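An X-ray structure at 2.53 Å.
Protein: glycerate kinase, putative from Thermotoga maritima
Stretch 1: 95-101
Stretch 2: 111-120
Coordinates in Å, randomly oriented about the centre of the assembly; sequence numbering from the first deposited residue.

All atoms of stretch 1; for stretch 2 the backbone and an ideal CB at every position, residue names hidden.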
# COMPACT_ATOMS: atom_id res chain seq x y z
N PHE A 95 7.77 24.45 5.71
CA PHE A 95 7.18 23.69 4.63
C PHE A 95 5.73 24.09 4.58
O PHE A 95 5.15 24.48 5.58
CB PHE A 95 7.23 22.20 4.88
CG PHE A 95 8.60 21.59 4.84
CD1 PHE A 95 9.74 22.35 4.69
CD2 PHE A 95 8.73 20.21 4.99
CE1 PHE A 95 11.00 21.74 4.65
CE2 PHE A 95 9.97 19.60 4.98
CZ PHE A 95 11.11 20.36 4.81
N GLU A 96 5.15 23.99 3.40
CA GLU A 96 3.74 24.27 3.22
C GLU A 96 2.98 22.95 3.44
O GLU A 96 3.24 21.96 2.77
CB GLU A 96 3.51 24.86 1.82
CG GLU A 96 4.27 26.17 1.56
CD GLU A 96 4.23 26.62 0.11
OE1 GLU A 96 3.20 26.40 -0.57
OE2 GLU A 96 5.23 27.21 -0.35
N ILE A 97 2.07 22.94 4.41
CA ILE A 97 1.33 21.74 4.75
C ILE A 97 -0.13 21.83 4.23
O ILE A 97 -0.89 22.71 4.65
CB ILE A 97 1.39 21.45 6.29
CG1 ILE A 97 2.83 21.53 6.82
CG2 ILE A 97 0.78 20.08 6.60
CD1 ILE A 97 3.85 20.57 6.11
N TYR A 98 -0.48 20.92 3.33
CA TYR A 98 -1.79 20.87 2.72
C TYR A 98 -2.50 19.49 2.82
O TYR A 98 -1.87 18.43 2.96
CB TYR A 98 -1.64 21.24 1.25
CG TYR A 98 -1.01 22.60 1.00
CD1 TYR A 98 -1.50 23.74 1.62
CD2 TYR A 98 0.04 22.75 0.09
CE1 TYR A 98 -0.95 25.00 1.36
CE2 TYR A 98 0.61 24.00 -0.17
CZ TYR A 98 0.11 25.14 0.46
OH TYR A 98 0.66 26.38 0.21
N GLU A 99 -3.82 19.52 2.76
CA GLU A 99 -4.63 18.31 2.72
C GLU A 99 -5.65 18.43 1.61
O GLU A 99 -6.05 19.54 1.25
CB GLU A 99 -5.31 18.06 4.08
CG GLU A 99 -4.35 18.16 5.28
CD GLU A 99 -4.96 17.71 6.59
OE1 GLU A 99 -6.20 17.67 6.66
OE2 GLU A 99 -4.23 17.38 7.55
N ALA A 100 -6.07 17.29 1.06
CA ALA A 100 -6.96 17.27 -0.11
C ALA A 100 -7.75 15.98 -0.22
O ALA A 100 -7.61 15.07 0.61
CB ALA A 100 -6.15 17.49 -1.37
N GLY A 101 -8.59 15.92 -1.27
CA GLY A 101 -9.56 14.84 -1.47
C GLY A 101 -8.98 13.45 -1.69
O GLY A 101 -8.06 13.24 -2.49
N UNK A 111 -6.05 22.87 -6.38
CA UNK A 111 -5.33 23.98 -5.80
C UNK A 111 -3.88 23.57 -5.41
O UNK A 111 -2.89 24.23 -5.81
CB UNK A 111 -6.09 24.50 -4.58
N UNK A 112 -3.76 22.49 -4.65
CA UNK A 112 -2.46 22.12 -4.10
C UNK A 112 -1.50 21.61 -5.17
O UNK A 112 -0.31 21.90 -5.11
CB UNK A 112 -2.64 21.05 -3.02
N UNK A 113 -2.02 20.86 -6.13
CA UNK A 113 -1.23 20.37 -7.26
C UNK A 113 -0.73 21.54 -8.11
O UNK A 113 0.43 21.58 -8.50
CB UNK A 113 -2.06 19.41 -8.11
N UNK A 114 -1.61 22.48 -8.39
CA UNK A 114 -1.22 23.68 -9.10
C UNK A 114 -0.05 24.37 -8.37
O UNK A 114 0.89 24.84 -9.01
CB UNK A 114 -2.41 24.63 -9.24
N UNK A 115 -0.10 24.41 -7.05
CA UNK A 115 0.97 25.03 -6.24
C UNK A 115 2.28 24.24 -6.34
O UNK A 115 3.35 24.84 -6.44
CB UNK A 115 0.54 25.13 -4.78
N UNK A 116 2.19 22.91 -6.32
CA UNK A 116 3.38 22.07 -6.49
C UNK A 116 4.10 22.38 -7.83
O UNK A 116 5.34 22.36 -7.89
CB UNK A 116 2.99 20.59 -6.43
N UNK A 117 3.32 22.64 -8.88
CA UNK A 117 3.90 22.91 -10.22
C UNK A 117 4.53 24.30 -10.27
O UNK A 117 5.45 24.53 -11.06
CB UNK A 117 2.83 22.79 -11.31
N UNK A 118 4.05 25.21 -9.42
CA UNK A 118 4.70 26.53 -9.27
C UNK A 118 6.04 26.35 -8.61
O UNK A 118 7.02 26.97 -9.01
CB UNK A 118 3.84 27.49 -8.46
N UNK A 119 6.10 25.48 -7.62
CA UNK A 119 7.36 25.22 -6.95
C UNK A 119 8.40 24.52 -7.85
O UNK A 119 9.59 24.70 -7.61
CB UNK A 119 7.10 24.37 -5.71
N UNK A 120 7.99 23.76 -8.87
CA UNK A 120 8.98 22.99 -9.65
C UNK A 120 9.29 23.54 -11.04
O UNK A 120 10.25 23.11 -11.68
CB UNK A 120 8.49 21.55 -9.80

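Stretch 2 is helical throughout and runs at 142° to the strand of stretch 1, with the axes 9.4 Å apart at their closest. Positions that can reach the strand should recur every three or four residues, and the CA-to-CB vectors bear this out.

At position 111 the ideal CB has nothing of stretch 1 within 5.5 Å, so stretch 1 sets no preference there. The deposited residue is K111, which makes no contact with stretch 1.

Position 112 is where the two backbones come closest. Its CA is 7.0 Å from the CA of Y98, the nearest such pair, and its CB points toward the strand, with the ideal atom 4.4 Å from Y98 CB and 5.3 Å from A100 CB. So narrow a gap between two CB atoms suits a small or beta-branched side chain: alanine, serine, threonine or perhaps valine. The residue is T112, with chi1 in p (58°). Its two branches diverge: CG2 lies 3.5 Å from Y98 CB, while OG1 is 4.3 Å from A100 CB, a loose approach, not a hydrogen bond; the hydroxyl finds its hydrogen bond just outside the stretches. With 68 Å² covered, T112 has the largest contact area of any residue here.

Positions 113 and 114 turn off the strand, each with an ideal CB beyond 5.5 Å of stretch 1, and leave the choice open. They are T113 and R114, neither of which touches the strand.

Position 115, about one turn after 112, points toward stretch 1 again. Its ideal CB is 4.7 Å from Y98 CE2 and 5.1 Å from E96 OE1, so the site offers an aromatic ring beside a carboxylate. A long side chain with an aliphatic stem and a cationic end would use both; lysine or arginine qualifies, and a shorter donor such as glutamine is conceivable. The residue is R115, with chi1 t, chi2 p and chi3 t. Its CG passes 4.1 Å from Y98 CE2, and the guanidinium then meets the carboxylate in a two-pronged salt bridge: NE donates to E96 OE1 at 2.9 Å, nearly straight at 173°, and NH2 donates to E96 OE2 at 3.1 Å, more bent at 140°. E96 OE1 lies near the guanidinium plane, at its edge. E96 OE1 also accepts from Y98 OH at 2.7 Å, which ties the carboxylate to the ring that flanks the arginine stem.

Position 116 points sideways, and 117 and 118 are out of reach; stretch 1 constrains none of them. They are V116, L117 and E118.

Position 119 points toward stretch 1, but no atom there lies within 5.5 Å of its ideal CB. Only a side chain of some length could touch; leucine, methionine or a longer polar residue would do. The residue is L119, chi1 m and chi2 t, and its CD1 comes 4.2 Å from E96 OE2, a loose contact of a methyl with a carboxylate oxygen.

Position 120 is again out of reach and unconstrained by the strand; it is V120.

Stretch 2 (111-120) KTTRRVLELV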
# COMPACT_ATOMS: atom_id res chain seq x y z
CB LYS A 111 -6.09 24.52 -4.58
CG LYS A 111 -7.21 25.54 -4.93
CD LYS A 111 -8.39 25.47 -3.95
CE LYS A 111 -9.26 26.71 -3.98
NZ LYS A 111 -9.10 27.50 -2.73
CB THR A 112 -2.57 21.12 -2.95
OG1 THR A 112 -3.24 19.93 -3.40
CG2 THR A 112 -3.31 21.77 -1.78
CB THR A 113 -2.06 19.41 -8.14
OG1 THR A 113 -2.42 18.24 -7.39
CG2 THR A 113 -1.26 18.96 -9.38
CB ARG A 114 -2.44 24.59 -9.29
CG ARG A 114 -2.16 25.97 -9.79
CD ARG A 114 -3.49 26.65 -10.08
NE ARG A 114 -4.10 26.08 -11.28
CZ ARG A 114 -5.40 25.80 -11.46
NH1 ARG A 114 -6.30 26.02 -10.51
NH2 ARG A 114 -5.79 25.28 -12.63
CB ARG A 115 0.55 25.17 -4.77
CG ARG A 115 1.64 25.65 -3.81
CD ARG A 115 2.31 26.90 -4.30
NE ARG A 115 3.06 27.59 -3.25
CZ ARG A 115 3.78 28.69 -3.47
NH1 ARG A 115 3.83 29.23 -4.67
NH2 ARG A 115 4.44 29.27 -2.47
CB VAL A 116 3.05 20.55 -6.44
CG1 VAL A 116 4.29 19.74 -6.78
CG2 VAL A 116 2.51 20.14 -5.08
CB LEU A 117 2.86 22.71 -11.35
CG LEU A 117 2.34 21.27 -11.60
CD1 LEU A 117 1.26 21.23 -12.66
CD2 LEU A 117 3.43 20.29 -12.00
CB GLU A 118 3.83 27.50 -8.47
CG GLU A 118 2.51 27.77 -9.16
CD GLU A 118 2.23 29.25 -9.27
OE1 GLU A 118 3.11 29.97 -9.82
OE2 GLU A 118 1.15 29.67 -8.80
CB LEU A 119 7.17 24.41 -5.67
CG LEU A 119 6.26 25.04 -4.61
CD1 LEU A 119 6.43 24.34 -3.24
CD2 LEU A 119 6.48 26.54 -4.47
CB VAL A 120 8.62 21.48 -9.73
CG1 VAL A 120 8.61 20.85 -8.36
CG2 VAL A 120 7.30 21.25 -10.40
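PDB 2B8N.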